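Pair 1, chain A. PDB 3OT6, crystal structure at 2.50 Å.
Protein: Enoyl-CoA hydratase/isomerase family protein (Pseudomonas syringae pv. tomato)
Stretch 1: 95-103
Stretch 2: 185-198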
# COMPACT_ATOMS: atom_id res chain seq x y z
N PHE A 95 5.53 8.47 -11.22
CA PHE A 95 4.89 7.62 -12.24
C PHE A 95 3.78 6.79 -11.53
O PHE A 95 3.79 6.67 -10.29
CB PHE A 95 5.93 6.69 -12.95
CG PHE A 95 7.06 7.44 -13.50
CD1 PHE A 95 7.00 7.93 -14.80
CD2 PHE A 95 8.17 7.74 -12.70
CE1 PHE A 95 8.03 8.69 -15.30
CE2 PHE A 95 9.19 8.52 -13.19
CZ PHE A 95 9.12 9.02 -14.49
N PRO A 96 2.84 6.23 -12.31
CA PRO A 96 1.71 5.55 -11.75
C PRO A 96 2.13 4.33 -10.93
O PRO A 96 3.02 3.59 -11.35
CB PRO A 96 0.90 5.14 -13.00
CG PRO A 96 1.23 6.27 -14.03
CD PRO A 96 2.72 6.36 -13.79
N ILE A 97 1.53 4.14 -9.75
CA ILE A 97 1.69 2.92 -8.99
C ILE A 97 0.40 2.06 -8.98
O ILE A 97 -0.70 2.53 -8.59
CB ILE A 97 2.19 3.19 -7.58
CG1 ILE A 97 3.51 3.96 -7.63
CG2 ILE A 97 2.44 1.85 -6.82
CD1 ILE A 97 4.08 4.30 -6.26
N ILE A 98 0.55 0.82 -9.48
CA ILE A 98 -0.49 -0.19 -9.46
C ILE A 98 -0.17 -1.11 -8.31
O ILE A 98 0.99 -1.51 -8.09
CB ILE A 98 -0.52 -0.99 -10.76
CG1 ILE A 98 -0.68 -0.06 -11.96
CG2 ILE A 98 -1.68 -1.98 -10.79
CD1 ILE A 98 -0.55 -0.79 -13.39
N VAL A 99 -1.18 -1.41 -7.51
CA VAL A 99 -1.00 -2.46 -6.50
C VAL A 99 -1.87 -3.60 -6.96
O VAL A 99 -3.10 -3.42 -7.22
CB VAL A 99 -1.37 -1.99 -5.05
CG1 VAL A 99 -1.27 -3.19 -4.06
CG2 VAL A 99 -0.44 -0.88 -4.64
N ALA A 100 -1.22 -4.74 -7.11
CA ALA A 100 -1.85 -5.95 -7.60
C ALA A 100 -1.90 -6.89 -6.40
O ALA A 100 -0.87 -7.54 -6.06
CB ALA A 100 -1.02 -6.56 -8.71
N CYS A 101 -3.07 -7.02 -5.78
CA CYS A 101 -3.12 -7.71 -4.52
C CYS A 101 -3.46 -9.19 -4.74
O CYS A 101 -4.55 -9.48 -5.21
CB CYS A 101 -4.10 -7.01 -3.58
SG CYS A 101 -4.62 -8.04 -2.22
N PRO A 102 -2.52 -10.13 -4.44
CA PRO A 102 -2.81 -11.54 -4.80
C PRO A 102 -3.65 -12.36 -3.78
O PRO A 102 -3.83 -13.55 -3.97
CB PRO A 102 -1.41 -12.15 -5.06
CG PRO A 102 -0.41 -11.22 -4.51
CD PRO A 102 -1.14 -10.00 -3.92
N GLY A 103 -4.22 -11.71 -2.77
CA GLY A 103 -5.04 -12.42 -1.81
C GLY A 103 -5.47 -11.50 -0.68
O GLY A 103 -6.30 -10.56 -0.90
N GLU A 185 -6.03 -14.35 -13.65
CA GLU A 185 -6.04 -13.10 -14.41
C GLU A 185 -5.18 -11.96 -13.83
O GLU A 185 -4.91 -11.01 -14.53
CB GLU A 185 -7.46 -12.63 -14.62
CG GLU A 185 -8.31 -13.63 -15.36
CD GLU A 185 -9.80 -13.38 -15.17
OE1 GLU A 185 -10.22 -12.91 -14.06
OE2 GLU A 185 -10.56 -13.65 -16.15
N LEU A 186 -4.72 -12.07 -12.59
CA LEU A 186 -4.09 -10.94 -11.91
C LEU A 186 -2.91 -10.27 -12.64
O LEU A 186 -2.92 -9.05 -12.86
CB LEU A 186 -3.72 -11.29 -10.47
CG LEU A 186 -3.08 -10.14 -9.70
CD1 LEU A 186 -4.04 -8.96 -9.54
CD2 LEU A 186 -2.61 -10.62 -8.37
N GLN A 187 -1.90 -11.04 -13.01
CA GLN A 187 -0.75 -10.46 -13.68
C GLN A 187 -1.20 -9.78 -14.99
O GLN A 187 -0.81 -8.64 -15.29
CB GLN A 187 0.28 -11.55 -13.96
CG GLN A 187 1.65 -11.06 -14.49
CD GLN A 187 2.42 -12.20 -15.21
OE1 GLN A 187 3.34 -12.82 -14.63
NE2 GLN A 187 2.00 -12.49 -16.46
N GLY A 188 -2.08 -10.46 -15.73
CA GLY A 188 -2.55 -9.98 -17.01
C GLY A 188 -3.39 -8.75 -16.86
O GLY A 188 -3.33 -7.84 -17.71
N ALA A 189 -4.22 -8.69 -15.82
CA ALA A 189 -5.07 -7.51 -15.64
C ALA A 189 -4.19 -6.26 -15.29
O ALA A 189 -4.42 -5.14 -15.83
CB ALA A 189 -6.13 -7.77 -14.60
N ALA A 190 -3.17 -6.49 -14.46
CA ALA A 190 -2.20 -5.47 -14.08
C ALA A 190 -1.43 -4.91 -15.26
O ALA A 190 -1.35 -3.68 -15.38
CB ALA A 190 -1.24 -5.94 -12.98
N LEU A 191 -0.88 -5.77 -16.13
CA LEU A 191 -0.28 -5.30 -17.40
C LEU A 191 -1.29 -4.60 -18.32
O LEU A 191 -0.96 -3.63 -19.02
CB LEU A 191 0.47 -6.44 -18.11
CG LEU A 191 1.63 -6.98 -17.26
CD1 LEU A 191 2.29 -8.19 -17.93
CD2 LEU A 191 2.69 -5.91 -16.99
N ALA A 192 -2.53 -5.03 -18.31
CA ALA A 192 -3.49 -4.36 -19.14
C ALA A 192 -3.77 -2.89 -18.69
O ALA A 192 -4.00 -2.02 -19.53
CB ALA A 192 -4.77 -5.19 -19.22
N VAL A 193 -3.81 -2.65 -17.36
CA VAL A 193 -3.96 -1.33 -16.79
C VAL A 193 -2.69 -0.52 -17.01
O VAL A 193 -2.73 0.67 -17.34
CB VAL A 193 -4.23 -1.41 -15.27
CG1 VAL A 193 -4.16 0.01 -14.62
CG2 VAL A 193 -5.59 -2.03 -15.01
N ALA A 194 -1.55 -1.16 -16.81
CA ALA A 194 -0.29 -0.53 -17.14
C ALA A 194 -0.29 -0.07 -18.60
O ALA A 194 0.15 1.05 -18.88
CB ALA A 194 0.83 -1.46 -16.88
N ALA A 195 -0.80 -0.91 -19.52
CA ALA A 195 -0.78 -0.58 -20.93
C ALA A 195 -1.59 0.69 -21.15
O ALA A 195 -1.18 1.54 -21.95
CB ALA A 195 -1.31 -1.77 -21.81
N GLN A 196 -2.72 0.83 -20.44
CA GLN A 196 -3.54 2.05 -20.58
C GLN A 196 -2.90 3.27 -19.92
O GLN A 196 -3.11 4.40 -20.36
CB GLN A 196 -4.98 1.86 -20.07
CG GLN A 196 -5.81 0.78 -20.82
CD GLN A 196 -5.96 1.08 -22.33
OE1 GLN A 196 -5.40 0.36 -23.19
NE2 GLN A 196 -6.69 2.17 -22.65
N LEU A 197 -2.11 3.05 -18.87
CA LEU A 197 -1.41 4.17 -18.21
C LEU A 197 -0.26 4.65 -19.08
O LEU A 197 0.04 5.86 -19.08
CB LEU A 197 -0.94 3.86 -16.77
CG LEU A 197 -2.04 3.62 -15.72
CD1 LEU A 197 -1.50 2.77 -14.57
CD2 LEU A 197 -2.63 4.92 -15.22
N LYS A 198 0.37 3.75 -19.82
CA LYS A 198 1.45 4.16 -20.74
C LYS A 198 0.98 5.29 -21.70
O LYS A 198 1.79 6.07 -22.14
CB LYS A 198 1.95 2.97 -21.56
CG LYS A 198 2.97 2.13 -20.86
CD LYS A 198 3.19 0.90 -21.66
CE LYS A 198 4.51 0.31 -21.30
NZ LYS A 198 4.55 -1.12 -21.76

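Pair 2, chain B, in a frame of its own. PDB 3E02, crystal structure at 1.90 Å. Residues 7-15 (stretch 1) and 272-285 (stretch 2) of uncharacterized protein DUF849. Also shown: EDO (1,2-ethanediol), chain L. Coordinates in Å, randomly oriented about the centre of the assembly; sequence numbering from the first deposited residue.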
# COMPACT_ATOMS: atom_id res chain seq x y z
N LYS B 7 -9.81 -24.46 -2.82
CA LYS B 7 -8.82 -25.39 -3.33
C LYS B 7 -7.96 -24.59 -4.31
O LYS B 7 -8.50 -23.85 -5.14
CB LYS B 7 -9.50 -26.57 -4.02
CG LYS B 7 -10.43 -27.39 -3.13
CD LYS B 7 -9.72 -28.05 -1.95
CE LYS B 7 -10.66 -28.95 -1.16
NZ LYS B 7 -10.03 -29.39 0.10
N ILE B 8 -6.65 -24.73 -4.20
CA ILE B 8 -5.69 -23.98 -5.01
C ILE B 8 -5.43 -24.68 -6.34
O ILE B 8 -5.11 -25.87 -6.36
CB ILE B 8 -4.35 -23.78 -4.26
CG1 ILE B 8 -4.54 -22.94 -2.99
CG2 ILE B 8 -3.30 -23.11 -5.16
CD1 ILE B 8 -3.29 -22.89 -2.09
N ILE B 9 -5.57 -23.93 -7.43
CA ILE B 9 -5.22 -24.45 -8.75
C ILE B 9 -3.71 -24.30 -8.92
O ILE B 9 -3.19 -23.18 -8.84
CB ILE B 9 -5.90 -23.65 -9.89
CG1 ILE B 9 -7.42 -23.74 -9.77
CG2 ILE B 9 -5.44 -24.17 -11.29
CD1 ILE B 9 -8.17 -22.89 -10.79
N ILE B 10 -3.02 -25.42 -9.12
CA ILE B 10 -1.62 -25.42 -9.51
C ILE B 10 -1.61 -25.55 -11.03
O ILE B 10 -2.10 -26.56 -11.58
CB ILE B 10 -0.80 -26.60 -8.94
CG1 ILE B 10 -0.75 -26.56 -7.41
CG2 ILE B 10 0.64 -26.58 -9.54
CD1 ILE B 10 -0.04 -27.74 -6.76
N THR B 11 -1.11 -24.52 -11.71
CA THR B 11 -0.91 -24.55 -13.14
C THR B 11 0.57 -24.85 -13.36
O THR B 11 1.43 -24.31 -12.65
CB THR B 11 -1.27 -23.22 -13.81
OG1 THR B 11 -2.66 -22.93 -13.60
CG2 THR B 11 -1.00 -23.26 -15.35
N CYS B 12 0.86 -25.74 -14.31
CA CYS B 12 2.25 -26.00 -14.71
C CYS B 12 2.48 -25.53 -16.14
O CYS B 12 1.88 -26.07 -17.08
CB CYS B 12 2.60 -27.45 -14.60
SG CYS B 12 4.34 -27.75 -15.07
N ALA B 13 3.36 -24.54 -16.30
CA ALA B 13 3.78 -24.01 -17.60
C ALA B 13 5.02 -24.83 -17.99
O ALA B 13 6.14 -24.59 -17.52
CB ALA B 13 4.06 -22.52 -17.53
N VAL B 14 4.80 -25.80 -18.87
CA VAL B 14 5.77 -26.86 -19.19
C VAL B 14 7.11 -26.46 -19.83
O VAL B 14 8.14 -27.02 -19.46
CB VAL B 14 5.07 -27.98 -20.05
CG1 VAL B 14 6.04 -29.08 -20.50
CG2 VAL B 14 3.90 -28.60 -19.23
N THR B 15 7.08 -25.55 -20.79
CA THR B 15 8.30 -25.17 -21.52
C THR B 15 8.40 -23.72 -21.99
O THR B 15 9.50 -23.15 -21.96
CB THR B 15 8.57 -26.16 -22.68
OG1 THR B 15 9.91 -25.99 -23.16
CG2 THR B 15 7.54 -26.01 -23.83
N SER B 272 12.85 -31.80 -13.81
CA SER B 272 11.49 -31.97 -14.29
C SER B 272 10.57 -30.91 -13.72
O SER B 272 10.78 -30.41 -12.62
CB SER B 272 10.95 -33.35 -13.84
OG SER B 272 9.59 -33.55 -14.23
N ASN B 273 9.52 -30.62 -14.49
CA ASN B 273 8.41 -29.79 -14.04
C ASN B 273 7.81 -30.32 -12.75
O ASN B 273 7.43 -29.54 -11.87
CB ASN B 273 7.32 -29.71 -15.13
CG ASN B 273 7.62 -28.66 -16.17
OD1 ASN B 273 7.41 -27.48 -15.93
ND2 ASN B 273 8.09 -29.09 -17.33
N ALA B 274 7.73 -31.65 -12.65
CA ALA B 274 7.21 -32.34 -11.46
C ALA B 274 7.90 -31.93 -10.16
O ALA B 274 7.24 -31.87 -9.15
CB ALA B 274 7.27 -33.86 -11.63
N GLU B 275 9.20 -31.63 -10.20
CA GLU B 275 9.90 -31.16 -8.99
C GLU B 275 9.30 -29.89 -8.42
O GLU B 275 9.11 -29.79 -7.20
CB GLU B 275 11.39 -30.93 -9.24
CG GLU B 275 12.15 -32.19 -9.46
CD GLU B 275 13.65 -31.93 -9.53
OE1 GLU B 275 14.07 -31.04 -10.29
OE2 GLU B 275 14.41 -32.62 -8.82
N GLN B 276 9.02 -28.92 -9.28
CA GLN B 276 8.42 -27.66 -8.86
C GLN B 276 6.98 -27.83 -8.38
O GLN B 276 6.59 -27.21 -7.40
CB GLN B 276 8.49 -26.63 -9.98
CG GLN B 276 9.94 -26.21 -10.33
CD GLN B 276 10.00 -25.29 -11.55
OE1 GLN B 276 8.99 -25.07 -12.19
NE2 GLN B 276 11.18 -24.76 -11.86
N VAL B 277 6.20 -28.67 -9.08
CA VAL B 277 4.81 -28.94 -8.68
C VAL B 277 4.82 -29.59 -7.29
O VAL B 277 4.10 -29.14 -6.38
CB VAL B 277 4.06 -29.82 -9.73
CG1 VAL B 277 2.63 -30.20 -9.22
CG2 VAL B 277 3.98 -29.11 -11.07
N ARG B 278 5.69 -30.59 -7.10
CA ARG B 278 5.82 -31.24 -5.79
C ARG B 278 6.19 -30.25 -4.69
O ARG B 278 5.59 -30.28 -3.60
CB ARG B 278 6.82 -32.41 -5.82
CG ARG B 278 6.28 -33.64 -6.52
CD ARG B 278 7.08 -34.87 -6.20
NE ARG B 278 8.44 -34.82 -6.72
CZ ARG B 278 8.80 -35.12 -7.98
NH1 ARG B 278 7.94 -35.51 -8.90
NH2 ARG B 278 10.08 -35.03 -8.31
N LYS B 279 7.12 -29.34 -4.99
CA LYS B 279 7.56 -28.35 -4.00
C LYS B 279 6.44 -27.40 -3.56
O LYS B 279 6.22 -27.24 -2.35
CB LYS B 279 8.79 -27.55 -4.46
CG LYS B 279 9.18 -26.44 -3.48
CD LYS B 279 10.52 -25.79 -3.80
CE LYS B 279 11.68 -26.65 -3.39
NZ LYS B 279 12.97 -25.91 -3.40
N ILE B 280 5.76 -26.78 -4.51
CA ILE B 280 4.68 -25.85 -4.16
C ILE B 280 3.55 -26.58 -3.43
O ILE B 280 2.98 -26.03 -2.48
CB ILE B 280 4.18 -24.97 -5.33
CG1 ILE B 280 3.28 -23.81 -4.80
CG2 ILE B 280 3.51 -25.80 -6.44
CD1 ILE B 280 3.93 -22.96 -3.64
N ARG B 281 3.28 -27.83 -3.81
CA ARG B 281 2.29 -28.64 -3.11
C ARG B 281 2.70 -28.91 -1.67
O ARG B 281 1.85 -28.85 -0.77
CB ARG B 281 2.02 -29.95 -3.85
CG ARG B 281 0.91 -30.74 -3.20
CD ARG B 281 0.57 -31.93 -4.02
NE ARG B 281 -0.60 -32.62 -3.48
CZ ARG B 281 -1.18 -33.68 -4.04
NH1 ARG B 281 -0.70 -34.21 -5.17
NH2 ARG B 281 -2.25 -34.22 -3.45
N ARG B 282 3.99 -29.21 -1.42
CA ARG B 282 4.47 -29.39 -0.04
C ARG B 282 4.29 -28.11 0.80
O ARG B 282 3.78 -28.18 1.92
CB ARG B 282 5.92 -29.85 0.02
CG ARG B 282 6.12 -31.30 -0.44
CD ARG B 282 7.46 -31.81 -0.06
NE ARG B 282 8.56 -31.00 -0.58
CZ ARG B 282 9.08 -31.08 -1.80
NH1 ARG B 282 8.67 -31.98 -2.68
NH2 ARG B 282 10.07 -30.26 -2.12
N ILE B 283 4.65 -26.96 0.23
CA ILE B 283 4.50 -25.65 0.89
C ILE B 283 3.02 -25.41 1.25
O ILE B 283 2.70 -25.06 2.39
CB ILE B 283 5.07 -24.49 0.02
CG1 ILE B 283 6.60 -24.59 -0.13
CG2 ILE B 283 4.72 -23.16 0.65
CD1 ILE B 283 7.23 -23.64 -1.18
N ILE B 284 2.13 -25.57 0.26
CA ILE B 284 0.67 -25.48 0.42
C ILE B 284 0.17 -26.34 1.59
O ILE B 284 -0.58 -25.87 2.46
CB ILE B 284 -0.06 -25.86 -0.93
CG1 ILE B 284 0.10 -24.71 -1.93
CG2 ILE B 284 -1.57 -26.20 -0.75
CD1 ILE B 284 -0.34 -25.07 -3.36
N GLU B 285 0.65 -27.58 1.63
CA GLU B 285 0.27 -28.52 2.68
C GLU B 285 0.80 -28.10 4.05
O GLU B 285 0.06 -28.22 5.04
CB GLU B 285 0.67 -29.94 2.30
CG GLU B 285 -0.21 -30.46 1.14
CD GLU B 285 0.24 -31.77 0.52
OE1 GLU B 285 1.27 -32.36 0.95
OE2 GLU B 285 -0.45 -32.21 -0.44
C1 EDO L . 11.86 -33.33 -5.08
O1 EDO L . 12.36 -34.27 -6.04
C2 EDO L . 10.53 -32.75 -5.56
O2 EDO L . 10.38 -31.33 -5.42

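In both pairs a short strand lies nearly antiparallel against one face of a helix, with an angle between the two directions of 166° in pair 1 and 159° in pair 2 and closest axis approaches of 9.3 and 9.4 Å. Fourteen central residues superpose with an RMSD of 0.6 Å. Alternation along the strand sends P96(A), I98(A) and A100(A) toward the helix, matched by I8(B), I10(B) and C12(B), while I97(A) and V99(A), like I9(B) and T11(B), point away. On the helix the inward positions are L186(A), A190(A), V193(A) and L197(A), matched by N273(B), V277(B), I280(B) and I284(B), of which V277(B) points sideways yet still makes contact.

At one end, P96(A) CB rests 3.7 Å from L197(A) CD1; in pair 2 the longer I8(B) reaches I284(B), CD1 to CG1, at 3.9 Å. The centre is an isoleucine in both pairs, in the same rotamer (m, t), and has the largest area covered by the helix stretch of any residue in its own stretch. In pair 1 the methyl I98(A) CD1 sinks onto small helix residues, 3.6 Å from the backbone A190(A) O and 3.8 Å from A194(A) CB, with V193(A) CG1 and L197(A) CD1 each at 3.9 Å. I10(B) meets bulkier neighbours, and its closest contacts are with side chains: CD1 lies 4.1 Å from I280(B) CG2 and 4.2 Å from R281(B) CB, and CG2 lies 4.1 Å from V277(B) CG1. R281(B), at the position of A194(A), thus offers its CB to the contact, while its NE forms a salt bridge with E285(B) OE2 at 3.1 Å.

The next level pairs two alanines, A100(A) CB and A190(A) CB, 4.3 Å apart, against C12(B) CB and V277(B) CG2 at 4.1 Å. Larger side chains at both positions accompany a slightly wider backbone: A100(A) CA and A190(A) CA are 6.5 Å apart, C12(B) CA and V277(B) CA 7.2 Å.

At the matched L186(A) and N273(B) the chemistry changes from apolar to polar. L186(A) packs CD1 3.9 Å from A100(A) CB and CD2 3.8 Å from P102(A) CB, a contact made by van der Waals packing alone; pair 1 has no hydrogen bond across the stretches. N273(B) ND2 donates to V14(B) O at 3.0 Å with a nearly straight N-H...O angle of 165°, tying this end of the helix to the backbone just beyond the strand, while its OD1 lies 3.2 Å from C12(B) SG. Pair 2 buries 421 Å² and pair 1 376 Å².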